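Local structure of leucine-rich repeat protein (Bacteroides thetaiotaomicron, 4ECN) at residues A[467-472]-A[478-483]; A[234-239]-A[270-275]; A[356-361]-A[384-389]. The protein is of unknown function but, as an extracellular leucine-rich repeat protein, probably takes part in protein binding. All coordinates share one frame; numbering follows the deposited sequence.

Contact 1. Residues A[467-472]-A[478-483]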
ATOM      1  N   VAL A 467      19.458   6.412 -13.054  1.00 50.24           N
ATOM      2  CA  VAL A 467      20.889   6.573 -13.289  1.00 51.40           C
ATOM      3  C   VAL A 467      21.150   6.873 -14.796  1.00 56.17           C
ATOM      4  O   VAL A 467      22.073   7.633 -15.120  1.00 56.23           O
ATOM      5  CB  VAL A 467      21.632   5.297 -12.808  1.00 55.53           C
ATOM      6  CG1 VAL A 467      23.107   5.291 -13.198  1.00 56.71           C
ATOM      7  CG2 VAL A 467      21.480   5.112 -11.308  1.00 54.73           C
ATOM      8  N   ASP A 468      20.333   6.289 -15.699  1.00 52.56           N
ATOM      9  CA  ASP A 468      20.510   6.430 -17.156  1.00 53.23           C
ATOM     10  C   ASP A 468      19.220   6.651 -17.929  1.00 58.42           C
ATOM     11  O   ASP A 468      18.130   6.483 -17.377  1.00 58.96           O
ATOM     12  CB  ASP A 468      21.160   5.152 -17.719  1.00 54.35           C
ATOM     13  CG  ASP A 468      22.576   4.969 -17.248  1.00 63.00           C
ATOM     14  OD1 ASP A 468      23.443   5.771 -17.663  1.00 64.07           O
ATOM     15  OD2 ASP A 468      22.809   4.064 -16.410  1.00 67.52           O
ATOM     16  N   TRP A 469      19.350   7.001 -19.225  1.00 54.49           N
ATOM     17  CA  TRP A 469      18.209   7.077 -20.113  1.00 54.30           C
ATOM     18  C   TRP A 469      17.694   5.671 -20.364  1.00 59.52           C
ATOM     19  O   TRP A 469      18.502   4.730 -20.471  1.00 59.64           O
ATOM     20  CB  TRP A 469      18.535   7.763 -21.454  1.00 54.25           C
ATOM     21  CG  TRP A 469      19.153   9.130 -21.402  1.00 56.40           C
ATOM     22  CD1 TRP A 469      20.288   9.531 -22.041  1.00 60.59           C
ATOM     23  CD2 TRP A 469      18.631  10.293 -20.745  1.00 55.96           C
ATOM     24  NE1 TRP A 469      20.506  10.873 -21.829  1.00 60.41           N
ATOM     25  CE2 TRP A 469      19.516  11.362 -21.023  1.00 60.91           C
ATOM     26  CE3 TRP A 469      17.501  10.540 -19.954  1.00 56.31           C
ATOM     27  CZ2 TRP A 469      19.328  12.643 -20.502  1.00 60.51           C
ATOM     28  CZ3 TRP A 469      17.321  11.809 -19.429  1.00 58.26           C
ATOM     29  CH2 TRP A 469      18.236  12.840 -19.690  1.00 60.04           C
ATOM     30  N   GLU A 470      16.366   5.514 -20.474  1.00 55.92           N
ATOM     31  CA  GLU A 470      15.772   4.214 -20.775  1.00 55.36           C
ATOM     32  C   GLU A 470      16.140   3.838 -22.225  1.00 59.56           C
ATOM     33  O   GLU A 470      16.331   2.661 -22.514  1.00 60.48           O
ATOM     34  CB  GLU A 470      14.267   4.254 -20.525  1.00 55.77           C
ATOM     35  CG  GLU A 470      13.534   2.947 -20.751  1.00 65.19           C
ATOM     36  CD  GLU A 470      13.122   2.656 -22.183  1.00 82.62           C
ATOM     37  OE1 GLU A 470      12.864   3.615 -22.953  1.00 69.91           O
ATOM     38  OE2 GLU A 470      13.011   1.454 -22.516  1.00 72.18           O
ATOM     39  N   ASP A 471      16.279   4.847 -23.109  1.00 55.51           N
ATOM     40  CA  ASP A 471      16.731   4.742 -24.506  1.00 55.78           C
ATOM     41  C   ASP A 471      17.332   6.098 -24.885  1.00 60.03           C
ATOM     42  O   ASP A 471      16.608   7.082 -25.055  1.00 58.26           O
ATOM     43  CB  ASP A 471      15.618   4.284 -25.481  1.00 56.52           C
ATOM     44  CG  ASP A 471      15.980   4.220 -26.965  1.00 67.91           C
ATOM     45  OD1 ASP A 471      17.144   4.538 -27.320  1.00 68.01           O
ATOM     46  OD2 ASP A 471      15.092   3.878 -27.775  1.00 77.82           O
ATOM     47  N   ALA A 472      18.669   6.136 -24.996  1.00 58.38           N
ATOM     48  CA  ALA A 472      19.426   7.347 -25.318  1.00 59.76           C
ATOM     49  C   ALA A 472      19.053   7.935 -26.692  1.00 64.65           C
ATOM     50  O   ALA A 472      19.344   9.111 -26.939  1.00 65.24           O
ATOM     51  CB  ALA A 472      20.912   7.049 -25.285  1.00 61.31           C
ATOM     52  N   LYS A 478      17.025  12.439 -26.394  1.00 60.77           N
ATOM     53  CA  LYS A 478      17.786  13.239 -27.344  1.00 61.18           C
ATOM     54  C   LYS A 478      17.604  14.724 -27.015  1.00 65.03           C
ATOM     55  O   LYS A 478      18.480  15.527 -27.325  1.00 66.86           O
ATOM     56  CB  LYS A 478      17.378  12.935 -28.799  1.00 62.23           C
ATOM     57  CG  LYS A 478      17.925  11.634 -29.386  1.00 58.14           C
ATOM     58  CD  LYS A 478      17.584  11.565 -30.881  1.00 63.35           C
ATOM     59  CE  LYS A 478      18.123  10.363 -31.619  1.00 74.18           C
ATOM     60  NZ  LYS A 478      17.886  10.466 -33.090  1.00 81.98           N
ATOM     61  N   GLN A 479      16.486  15.082 -26.373  1.00 59.51           N
ATOM     62  CA  GLN A 479      16.228  16.469 -26.015  1.00 59.78           C
ATOM     63  C   GLN A 479      16.807  16.792 -24.626  1.00 65.22           C
ATOM     64  O   GLN A 479      17.537  17.779 -24.493  1.00 66.84           O
ATOM     65  CB  GLN A 479      14.715  16.769 -26.049  1.00 59.70           C
ATOM     66  CG  GLN A 479      14.365  18.244 -25.798  1.00 65.10           C
ATOM     67  CD  GLN A 479      12.934  18.472 -25.347  1.00 81.26           C
ATOM     68  OE1 GLN A 479      11.950  18.051 -25.990  1.00 72.32           O
ATOM     69  NE2 GLN A 479      12.785  19.197 -24.239  1.00 72.39           N
ATOM     70  N   TYR A 480      16.481  15.967 -23.609  1.00 59.74           N
ATOM     71  CA  TYR A 480      16.832  16.190 -22.206  1.00 59.91           C
ATOM     72  C   TYR A 480      18.357  16.068 -21.948  1.00 67.08           C
ATOM     73  O   TYR A 480      18.837  16.592 -20.929  1.00 67.10           O
ATOM     74  CB  TYR A 480      16.059  15.220 -21.276  1.00 59.74           C
ATOM     75  CG  TYR A 480      14.549  15.160 -21.476  1.00 59.90           C
ATOM     76  CD1 TYR A 480      13.837  16.266 -21.933  1.00 62.08           C
ATOM     77  CD2 TYR A 480      13.829  14.019 -21.144  1.00 59.37           C
ATOM     78  CE1 TYR A 480      12.463  16.201 -22.158  1.00 61.54           C
ATOM     79  CE2 TYR A 480      12.446  13.956 -21.324  1.00 59.46           C
ATOM     80  CZ  TYR A 480      11.767  15.052 -21.830  1.00 65.59           C
ATOM     81  OH  TYR A 480      10.406  14.999 -22.022  1.00 64.62           O
ATOM     82  N   GLU A 481      19.117  15.439 -22.881  1.00 65.15           N
ATOM     83  CA  GLU A 481      20.583  15.318 -22.813  1.00 65.88           C
ATOM     84  C   GLU A 481      21.210  16.709 -22.915  1.00 72.42           C
ATOM     85  O   GLU A 481      22.245  16.985 -22.295  1.00 72.52           O
ATOM     86  CB  GLU A 481      21.105  14.390 -23.941  1.00 67.30           C
ATOM     87  CG  GLU A 481      22.607  14.141 -23.965  1.00 76.35           C
ATOM     88  CD  GLU A 481      23.224  13.607 -22.685  1.00100.18           C
ATOM     89  OE1 GLU A 481      23.138  12.381 -22.439  1.00 90.75           O
ATOM     90  OE2 GLU A 481      23.813  14.419 -21.935  1.00100.13           O
ATOM     91  N   ASN A 482      20.538  17.591 -23.677  1.00 70.38           N
ATOM     92  CA  ASN A 482      20.950  18.963 -23.944  1.00 72.02           C
ATOM     93  C   ASN A 482      20.446  19.927 -22.857  1.00 76.94           C
ATOM     94  O   ASN A 482      20.780  21.115 -22.887  1.00 78.09           O
ATOM     95  CB  ASN A 482      20.456  19.392 -25.330  1.00 73.23           C
ATOM     96  CG  ASN A 482      21.147  18.642 -26.450  1.00 92.80           C
ATOM     97  OD1 ASN A 482      22.383  18.535 -26.503  1.00 84.67           O
ATOM     98  ND2 ASN A 482      20.364  18.115 -27.378  1.00 84.82           N
ATOM     99  N   GLU A 483      19.689  19.420 -21.886  1.00 72.91           N
ATOM    100  CA  GLU A 483      19.204  20.230 -20.768  1.00 72.87           C
ATOM    101  C   GLU A 483      20.037  19.889 -19.540  1.00 78.25           C
ATOM    102  O   GLU A 483      20.449  18.730 -19.376  1.00 79.08           O
ATOM    103  CB  GLU A 483      17.703  20.011 -20.521  1.00 72.70           C
ATOM    104  CG  GLU A 483      16.835  20.293 -21.737  1.00 78.09           C
ATOM    105  CD  GLU A 483      15.353  19.999 -21.615  1.00 81.71           C
ATOM    106  OE1 GLU A 483      14.941  19.369 -20.615  1.00 53.16           O
ATOM    107  OE2 GLU A 483      14.603  20.399 -22.533  1.00 72.11           O
TER
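The indole of W469 is the tight half of this contact: CH2 and CZ2 of its six-membered ring press obliquely on CB of Y480 and the backbone of E481, where helix 475-480 gives way to a turn. CH2 of W469 approaches CB of Y480 to 3.6 Å, and its CZ2 sits 3.7 Å from the backbone N of E481. The tyrosine ring itself turns away, so the touch is made by its root rather than by ring stacking. Further along the same edge, on the five-membered ring, the interaction becomes polar. NE1 of W469 donates to OE1 of E481 at 3.1 Å in a fairly straight bond (163°), the acceptor lying close to the indole plane while the N-H arrives from above the carboxylate, whose plane is almost perpendicular to that of the indole (84°). E481 reaches this position through a bend at chi2 (55°). The outer side is looser: E481 is exposed, and K478 contributes little more than CG, 3.8 Å from O of A472. K442 adds a cation-pi contact to the indole. The whole is a tryptophan packed on the type I turn Y480-E483, in the connection between the neighbouring parallel strands 452-456 and 495-499 of the leucine-rich repeat sheet.

Contact 2. Residues A[234-239]-A[270-275]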
ATOM      1  N   LEU A 234       4.673  15.896 -36.934  1.00 59.08           N
ATOM      2  CA  LEU A 234       4.548  17.323 -37.244  1.00 57.93           C
ATOM      3  C   LEU A 234       3.749  18.035 -36.149  1.00 61.79           C
ATOM      4  O   LEU A 234       4.197  19.070 -35.655  1.00 63.34           O
ATOM      5  CB  LEU A 234       3.906  17.528 -38.618  1.00 57.58           C
ATOM      6  CG  LEU A 234       4.783  17.155 -39.811  1.00 62.22           C
ATOM      7  CD1 LEU A 234       3.994  17.154 -41.095  1.00 61.96           C
ATOM      8  CD2 LEU A 234       5.932  18.117 -39.947  1.00 65.58           C
ATOM      9  N   GLU A 235       2.589  17.461 -35.753  1.00 55.61           N
ATOM     10  CA  GLU A 235       1.699  17.955 -34.698  1.00 53.78           C
ATOM     11  C   GLU A 235       0.651  16.906 -34.328  1.00 55.36           C
ATOM     12  O   GLU A 235       0.376  15.991 -35.101  1.00 55.60           O
ATOM     13  CB  GLU A 235       0.988  19.270 -35.099  1.00 55.36           C
ATOM     14  CG  GLU A 235      -0.140  19.098 -36.105  1.00 60.73           C
ATOM     15  CD  GLU A 235      -0.963  20.335 -36.398  1.00 79.77           C
ATOM     16  OE1 GLU A 235      -1.057  21.219 -35.517  1.00 74.83           O
ATOM     17  OE2 GLU A 235      -1.556  20.396 -37.500  1.00 74.59           O
ATOM     18  N   THR A 236       0.032  17.086 -33.171  1.00 50.22           N
ATOM     19  CA  THR A 236      -1.049  16.245 -32.687  1.00 49.51           C
ATOM     20  C   THR A 236      -2.091  17.204 -32.165  1.00 53.83           C
ATOM     21  O   THR A 236      -1.763  18.096 -31.373  1.00 55.16           O
ATOM     22  CB  THR A 236      -0.570  15.188 -31.658  1.00 54.49           C
ATOM     23  OG1 THR A 236       0.490  14.413 -32.211  1.00 57.07           O
ATOM     24  CG2 THR A 236      -1.661  14.233 -31.273  1.00 50.62           C
ATOM     25  N   GLN A 237      -3.322  17.087 -32.654  1.00 48.26           N
ATOM     26  CA  GLN A 237      -4.365  17.991 -32.202  1.00 47.80           C
ATOM     27  C   GLN A 237      -5.662  17.275 -31.916  1.00 52.13           C
ATOM     28  O   GLN A 237      -6.008  16.318 -32.613  1.00 51.25           O
ATOM     29  CB  GLN A 237      -4.645  19.080 -33.252  1.00 49.61           C
ATOM     30  CG  GLN A 237      -3.483  19.992 -33.634  1.00 53.37           C
ATOM     31  CD  GLN A 237      -2.965  20.910 -32.561  1.00 65.54           C
ATOM     32  OE1 GLN A 237      -3.673  21.315 -31.637  1.00 61.09           O
ATOM     33  NE2 GLN A 237      -1.720  21.330 -32.720  1.00 61.90           N
ATOM     34  N   SER A 238      -6.389  17.761 -30.895  1.00 49.18           N
ATOM     35  CA  SER A 238      -7.758  17.353 -30.598  1.00 48.32           C
ATOM     36  C   SER A 238      -8.640  18.331 -31.345  1.00 54.61           C
ATOM     37  O   SER A 238      -8.469  19.554 -31.208  1.00 54.01           O
ATOM     38  CB  SER A 238      -8.048  17.313 -29.102  1.00 49.93           C
ATOM     39  OG  SER A 238      -9.298  16.678 -28.878  1.00 57.81           O
ATOM     40  N   VAL A 239      -9.479  17.810 -32.238  1.00 52.47           N
ATOM     41  CA  VAL A 239     -10.319  18.637 -33.089  1.00 53.12           C
ATOM     42  C   VAL A 239     -11.763  18.111 -33.103  1.00 59.26           C
ATOM     43  O   VAL A 239     -12.106  17.163 -32.391  1.00 58.71           O
ATOM     44  CB  VAL A 239      -9.735  18.699 -34.536  1.00 57.26           C
ATOM     45  CG1 VAL A 239      -8.429  19.494 -34.590  1.00 57.79           C
ATOM     46  CG2 VAL A 239      -9.561  17.309 -35.146  1.00 56.23           C
ATOM     47  N   ASP A 270       1.612  15.430 -22.622  1.00 48.34           N
ATOM     48  CA  ASP A 270       1.449  14.653 -21.392  1.00 47.35           C
ATOM     49  C   ASP A 270       0.658  13.354 -21.619  1.00 50.45           C
ATOM     50  O   ASP A 270       1.048  12.300 -21.124  1.00 50.22           O
ATOM     51  CB  ASP A 270       0.718  15.487 -20.325  1.00 49.00           C
ATOM     52  CG  ASP A 270       1.517  16.549 -19.592  1.00 60.79           C
ATOM     53  OD1 ASP A 270       2.607  16.923 -20.082  1.00 64.00           O
ATOM     54  OD2 ASP A 270       1.039  17.021 -18.533  1.00 62.52           O
ATOM     55  N   TYR A 271      -0.460  13.433 -22.357  1.00 46.52           N
ATOM     56  CA  TYR A 271      -1.315  12.272 -22.583  1.00 45.07           C
ATOM     57  C   TYR A 271      -0.634  11.274 -23.471  1.00 49.03           C
ATOM     58  O   TYR A 271      -0.837  10.077 -23.302  1.00 49.60           O
ATOM     59  CB  TYR A 271      -2.665  12.672 -23.175  1.00 45.73           C
ATOM     60  CG  TYR A 271      -3.504  13.602 -22.318  1.00 46.45           C
ATOM     61  CD1 TYR A 271      -3.156  13.874 -20.993  1.00 46.64           C
ATOM     62  CD2 TYR A 271      -4.658  14.196 -22.821  1.00 48.11           C
ATOM     63  CE1 TYR A 271      -3.888  14.769 -20.222  1.00 44.79           C
ATOM     64  CE2 TYR A 271      -5.434  15.050 -22.034  1.00 49.40           C
ATOM     65  CZ  TYR A 271      -5.045  15.328 -20.731  1.00 54.37           C
ATOM     66  OH  TYR A 271      -5.784  16.185 -19.958  1.00 56.44           O
ATOM     67  N   LYS A 272       0.219  11.741 -24.371  1.00 45.61           N
ATOM     68  CA  LYS A 272       0.942  10.839 -25.260  1.00 45.36           C
ATOM     69  C   LYS A 272       2.050  10.135 -24.494  1.00 50.73           C
ATOM     70  O   LYS A 272       2.291   8.956 -24.739  1.00 51.33           O
ATOM     71  CB  LYS A 272       1.485  11.576 -26.469  1.00 47.30           C
ATOM     72  CG  LYS A 272       0.384  12.003 -27.442  1.00 46.00           C
ATOM     73  CD  LYS A 272       0.874  12.041 -28.882  1.00 54.74           C
ATOM     74  CE  LYS A 272       2.003  13.015 -29.156  1.00 51.32           C
ATOM     75  NZ  LYS A 272       2.378  12.983 -30.582  1.00 66.84           N
ATOM     76  N   ALA A 273       2.671  10.838 -23.518  1.00 46.61           N
ATOM     77  CA  ALA A 273       3.682  10.278 -22.626  1.00 44.84           C
ATOM     78  C   ALA A 273       3.040   9.190 -21.767  1.00 48.40           C
ATOM     79  O   ALA A 273       3.633   8.128 -21.622  1.00 48.62           O
ATOM     80  CB  ALA A 273       4.292  11.371 -21.769  1.00 45.41           C
ATOM     81  N   LEU A 274       1.797   9.413 -21.252  1.00 43.86           N
ATOM     82  CA  LEU A 274       1.081   8.380 -20.503  1.00 42.22           C
ATOM     83  C   LEU A 274       0.927   7.115 -21.342  1.00 46.80           C
ATOM     84  O   LEU A 274       1.202   6.029 -20.828  1.00 47.07           O
ATOM     85  CB  LEU A 274      -0.299   8.842 -20.041  1.00 41.49           C
ATOM     86  CG  LEU A 274      -0.416   9.906 -18.946  1.00 45.83           C
ATOM     87  CD1 LEU A 274      -1.869  10.234 -18.718  1.00 44.32           C
ATOM     88  CD2 LEU A 274       0.172   9.426 -17.612  1.00 48.51           C
ATOM     89  N   LYS A 275       0.553   7.249 -22.651  1.00 41.69           N
ATOM     90  CA  LYS A 275       0.369   6.079 -23.498  1.00 40.22           C
ATOM     91  C   LYS A 275       1.692   5.376 -23.678  1.00 46.34           C
ATOM     92  O   LYS A 275       1.724   4.145 -23.625  1.00 47.83           O
ATOM     93  CB  LYS A 275      -0.267   6.400 -24.847  1.00 41.18           C
ATOM     94  CG  LYS A 275      -1.021   5.176 -25.394  1.00 49.96           C
ATOM     95  CD  LYS A 275      -1.538   5.352 -26.823  1.00 61.45           C
ATOM     96  CE  LYS A 275      -2.459   4.256 -27.324  1.00 66.17           C
ATOM     97  NZ  LYS A 275      -1.823   2.912 -27.383  1.00 70.69           N
TER
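T236 and K272 meet end on, the threonine coming from strand 230-238 and the lysine from helix 266-280. Both CB atoms are directed at the opposite segment, but the backbones stay well apart, with 9.4 Å between CA of T236 and CA of K272, and the long lysine chain spans most of that distance. A bend at chi3 (-61°) turns the end of the lysine so that NZ of K272 comes to OG1 of T236 at 2.9 Å and donates a hydrogen bond to it. The methyl branch of the threonine takes the apolar share, CG2 of T236 lying 4.1 Å from CD of K272, so the two branches of one short side chain meet successive parts of the lysine chain. The strand belongs to the second DUF4458 domain, a β-sandwich-like unit of the transthyretin clan, whereas the helix falls in the leucine-rich repeat part; the pair therefore bridges two structural modules. Neither polar end relies on the other alone. NZ of K272 also forms a salt bridge with OE2 of E233, its stronger partner, and this charge pairing probably steadies the ammonium. OG1 of T236 is hydrogen-bonded in addition to OG1 of T222 on the adjacent antiparallel strand 214-227.

Contact 3. Residues A[356-361]-A[384-389]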
ATOM      1  N   THR A 356       3.885   0.698  -3.273  1.00 43.85           N
ATOM      2  CA  THR A 356       3.518   1.156  -1.919  1.00 43.14           C
ATOM      3  C   THR A 356       3.602   0.001  -0.938  1.00 47.29           C
ATOM      4  O   THR A 356       3.391  -1.151  -1.311  1.00 48.26           O
ATOM      5  CB  THR A 356       2.101   1.741  -1.996  1.00 49.03           C
ATOM      6  OG1 THR A 356       2.206   3.053  -2.521  1.00 52.10           O
ATOM      7  CG2 THR A 356       1.417   1.833  -0.711  1.00 46.67           C
ATOM      8  N   HIS A 357       3.906   0.310   0.319  1.00 42.34           N
ATOM      9  CA  HIS A 357       3.954  -0.681   1.388  1.00 40.84           C
ATOM     10  C   HIS A 357       2.552  -1.263   1.662  1.00 43.67           C
ATOM     11  O   HIS A 357       2.438  -2.370   2.185  1.00 43.67           O
ATOM     12  CB  HIS A 357       4.546  -0.058   2.667  1.00 40.84           C
ATOM     13  CG  HIS A 357       3.815   1.145   3.144  1.00 43.39           C
ATOM     14  ND1 HIS A 357       4.134   2.401   2.683  1.00 45.39           N
ATOM     15  CD2 HIS A 357       2.784   1.243   4.014  1.00 44.26           C
ATOM     16  CE1 HIS A 357       3.281   3.226   3.277  1.00 44.32           C
ATOM     17  NE2 HIS A 357       2.464   2.573   4.100  1.00 44.00           N
ATOM     18  N   SER A 358       1.505  -0.531   1.256  1.00 40.26           N
ATOM     19  CA  SER A 358       0.076  -0.800   1.440  1.00 39.86           C
ATOM     20  C   SER A 358      -0.593  -1.414   0.167  1.00 44.72           C
ATOM     21  O   SER A 358      -1.768  -1.780   0.220  1.00 43.56           O
ATOM     22  CB  SER A 358      -0.620   0.512   1.805  1.00 43.09           C
ATOM     23  OG  SER A 358      -1.883   0.318   2.423  1.00 62.06           O
ATOM     24  N   GLU A 359       0.150  -1.535  -0.956  1.00 42.36           N
ATOM     25  CA  GLU A 359      -0.340  -2.005  -2.255  1.00 42.34           C
ATOM     26  C   GLU A 359      -1.138  -3.348  -2.136  1.00 48.10           C
ATOM     27  O   GLU A 359      -2.270  -3.433  -2.630  1.00 47.76           O
ATOM     28  CB  GLU A 359       0.853  -2.169  -3.210  1.00 43.74           C
ATOM     29  CG  GLU A 359       0.617  -1.847  -4.681  1.00 47.87           C
ATOM     30  CD  GLU A 359       1.893  -1.856  -5.510  1.00 61.83           C
ATOM     31  OE1 GLU A 359       2.992  -1.889  -4.903  1.00 45.03           O
ATOM     32  OE2 GLU A 359       1.799  -1.892  -6.760  1.00 49.28           O
ATOM     33  N   THR A 360      -0.589  -4.362  -1.444  1.00 45.21           N
ATOM     34  CA  THR A 360      -1.269  -5.670  -1.314  1.00 44.91           C
ATOM     35  C   THR A 360      -2.482  -5.627  -0.368  1.00 49.79           C
ATOM     36  O   THR A 360      -3.319  -6.543  -0.376  1.00 50.68           O
ATOM     37  CB  THR A 360      -0.297  -6.716  -0.819  1.00 48.97           C
ATOM     38  OG1 THR A 360       0.275  -6.234   0.398  1.00 51.86           O
ATOM     39  CG2 THR A 360       0.791  -7.019  -1.841  1.00 44.94           C
ATOM     40  N   VAL A 361      -2.587  -4.570   0.428  1.00 45.43           N
ATOM     41  CA  VAL A 361      -3.679  -4.404   1.366  1.00 44.51           C
ATOM     42  C   VAL A 361      -4.772  -3.541   0.738  1.00 49.54           C
ATOM     43  O   VAL A 361      -5.911  -3.966   0.732  1.00 49.08           O
ATOM     44  CB  VAL A 361      -3.136  -3.795   2.685  1.00 47.84           C
ATOM     45  CG1 VAL A 361      -4.250  -3.306   3.608  1.00 47.52           C
ATOM     46  CG2 VAL A 361      -2.222  -4.776   3.400  1.00 47.41           C
ATOM     47  N   ARG A 384       2.457  10.040   6.055  1.00 40.07           N
ATOM     48  CA  ARG A 384       3.788   9.667   6.564  1.00 39.38           C
ATOM     49  C   ARG A 384       3.690   8.661   7.754  1.00 43.79           C
ATOM     50  O   ARG A 384       4.556   7.794   7.907  1.00 43.89           O
ATOM     51  CB  ARG A 384       4.554  10.915   7.010  1.00 37.14           C
ATOM     52  CG  ARG A 384       5.104  11.755   5.893  1.00 33.78           C
ATOM     53  CD  ARG A 384       5.439  13.134   6.390  1.00 37.24           C
ATOM     54  NE  ARG A 384       6.374  13.811   5.493  1.00 48.16           N
ATOM     55  CZ  ARG A 384       6.996  14.953   5.773  1.00 61.84           C
ATOM     56  NH1 ARG A 384       6.799  15.557   6.940  1.00 44.51           N
ATOM     57  NH2 ARG A 384       7.845  15.485   4.902  1.00 53.80           N
HETATM   58  N   MSE A 385       2.629   8.787   8.583  1.00 38.14           N
HETATM   59  CA  MSE A 385       2.402   7.940   9.752  1.00 36.68           C
HETATM   60  C   MSE A 385       1.691   6.632   9.383  1.00 43.08           C
HETATM   61  O   MSE A 385       1.475   5.800  10.289  1.00 43.92           O
HETATM   62  CB  MSE A 385       1.573   8.689  10.848  1.00 37.97           C
HETATM   63  CG  MSE A 385       2.287   9.877  11.533  1.00 44.03           C
HETATM   64 SE   MSE A 385       4.124   9.578  12.197  0.75 51.13          SE
HETATM   65  CE  MSE A 385       5.120  10.139  10.659  1.00 47.61           C
ATOM     66  N   HIS A 386       1.330   6.427   8.080  1.00 38.76           N
ATOM     67  CA  HIS A 386       0.623   5.204   7.676  1.00 37.21           C
ATOM     68  C   HIS A 386       1.469   3.966   7.973  1.00 43.87           C
ATOM     69  O   HIS A 386       0.938   3.067   8.630  1.00 44.38           O
ATOM     70  CB  HIS A 386       0.211   5.218   6.213  1.00 37.02           C
ATOM     71  CG  HIS A 386      -0.707   4.092   5.862  1.00 40.03           C
ATOM     72  ND1 HIS A 386      -0.238   2.935   5.252  1.00 41.72           N
ATOM     73  CD2 HIS A 386      -2.038   3.959   6.085  1.00 41.78           C
ATOM     74  CE1 HIS A 386      -1.301   2.161   5.081  1.00 41.04           C
ATOM     75  NE2 HIS A 386      -2.405   2.725   5.587  1.00 41.40           N
ATOM     76  N   TYR A 387       2.792   3.944   7.587  1.00 40.99           N
ATOM     77  CA  TYR A 387       3.666   2.793   7.873  1.00 40.81           C
ATOM     78  C   TYR A 387       3.622   2.446   9.371  1.00 42.63           C
ATOM     79  O   TYR A 387       3.420   1.282   9.731  1.00 41.75           O
ATOM     80  CB  TYR A 387       5.130   3.017   7.421  1.00 43.07           C
ATOM     81  CG  TYR A 387       5.960   1.739   7.428  1.00 46.22           C
ATOM     82  CD1 TYR A 387       5.963   0.880   6.338  1.00 47.61           C
ATOM     83  CD2 TYR A 387       6.699   1.365   8.549  1.00 48.68           C
ATOM     84  CE1 TYR A 387       6.695  -0.308   6.350  1.00 49.07           C
ATOM     85  CE2 TYR A 387       7.427   0.167   8.580  1.00 49.93           C
ATOM     86  CZ  TYR A 387       7.415  -0.671   7.479  1.00 56.18           C
ATOM     87  OH  TYR A 387       8.136  -1.845   7.500  1.00 55.08           O
ATOM     88  N   LYS A 388       3.749   3.465  10.230  1.00 38.07           N
ATOM     89  CA  LYS A 388       3.752   3.306  11.681  1.00 36.94           C
ATOM     90  C   LYS A 388       2.462   2.624  12.158  1.00 41.67           C
ATOM     91  O   LYS A 388       2.546   1.671  12.924  1.00 41.31           O
ATOM     92  CB  LYS A 388       3.931   4.671  12.356  1.00 37.64           C
ATOM     93  CG  LYS A 388       4.353   4.576  13.809  1.00 43.76           C
ATOM     94  CD  LYS A 388       4.757   5.926  14.388  1.00 51.80           C
ATOM     95  CE  LYS A 388       3.624   6.862  14.769  1.00 60.94           C
ATOM     96  NZ  LYS A 388       3.123   6.618  16.145  1.00 70.43           N
ATOM     97  N   LYS A 389       1.286   3.081  11.678  1.00 38.54           N
ATOM     98  CA  LYS A 389      -0.027   2.568  12.085  1.00 37.58           C
ATOM     99  C   LYS A 389      -0.262   1.160  11.542  1.00 41.52           C
ATOM    100  O   LYS A 389      -0.857   0.318  12.237  1.00 41.62           O
ATOM    101  CB  LYS A 389      -1.180   3.512  11.637  1.00 39.84           C
ATOM    102  CG  LYS A 389      -1.079   4.927  12.251  1.00 62.92           C
ATOM    103  CD  LYS A 389      -2.290   5.845  11.950  1.00 74.39           C
ATOM    104  CE  LYS A 389      -1.955   7.329  11.787  1.00 71.44           C
ATOM    105  NZ  LYS A 389      -1.731   7.722  10.348  1.00 72.57           N
TER
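NE2 of H357 and ND1 of H386 share a hydrogen bond of 3.0 Å, with an angle of 147° at the hydrogen. It is the polar link in an aromatic cluster of H357, H386 and Y387, and it joins the turn that leads into helix 359-362 to the first residue of helix 386-391, within the long connection between strands 351-353 and 452-456 of the leucine-rich repeat sheet. Each nitrogen lies at the edge of the other imidazole, near its plane, so the rings meet by their edges, their planes 42° apart. At its far nitrogen, ND1, H357 is hydrogen-bonded to OE1 of E497 on strand 495-499. With both nitrogens engaged, the imidazole is fixed in rotation, and the nearby carboxylate would be expected to polarise it.

Y387, the third member of the cluster, makes an edge-to-face, T-shaped contact. CD1 of Y387 sits above one face of the H357 imidazole, off its centre and 3.9 Å from CG of H357, with the ring planes 73° apart. In H357, chi1 of 57° swings the ring between the two backbone arms, and this torsion helps present the imidazole to H386 and Y387 at once: one is met at an edge, the other over a face. F391 of the same helix also packs on H357. Beyond the tyrosine ring, A523 and Y557 from loops extend the packing.

S358, the next residue in the type I turn T356-E359, completes the seam. Its hydroxyl is hydrogen-bonded to OG of S362, at the end of helix 359-362, while OG of S358 also lies 3.3 Å from CE1 of H386, approaching that ring obliquely.

In the fold
Contact 2 comes first along the chain, then contact 3, then contact 1, and none encloses another. Contacts 1 and 2 lie on the same side of the chain's centre, each about 31 Å from it, with their own centres 21 Å apart and nearest atoms about 7 Å apart. Contact 3 sits about 5 Å from that centre. Contact 2 joins the second DUF4458 domain to the leucine-rich repeat part. Contact 3, with helices 359-362 and 386-391, lies in the connection from strand 351-353 to 452-456, and contact 1, with helix 475-480, in the next one, from 452-456 to 495-499. Together they sample the inter-domain junction, a surface loop and the buried middle of one elongated chain.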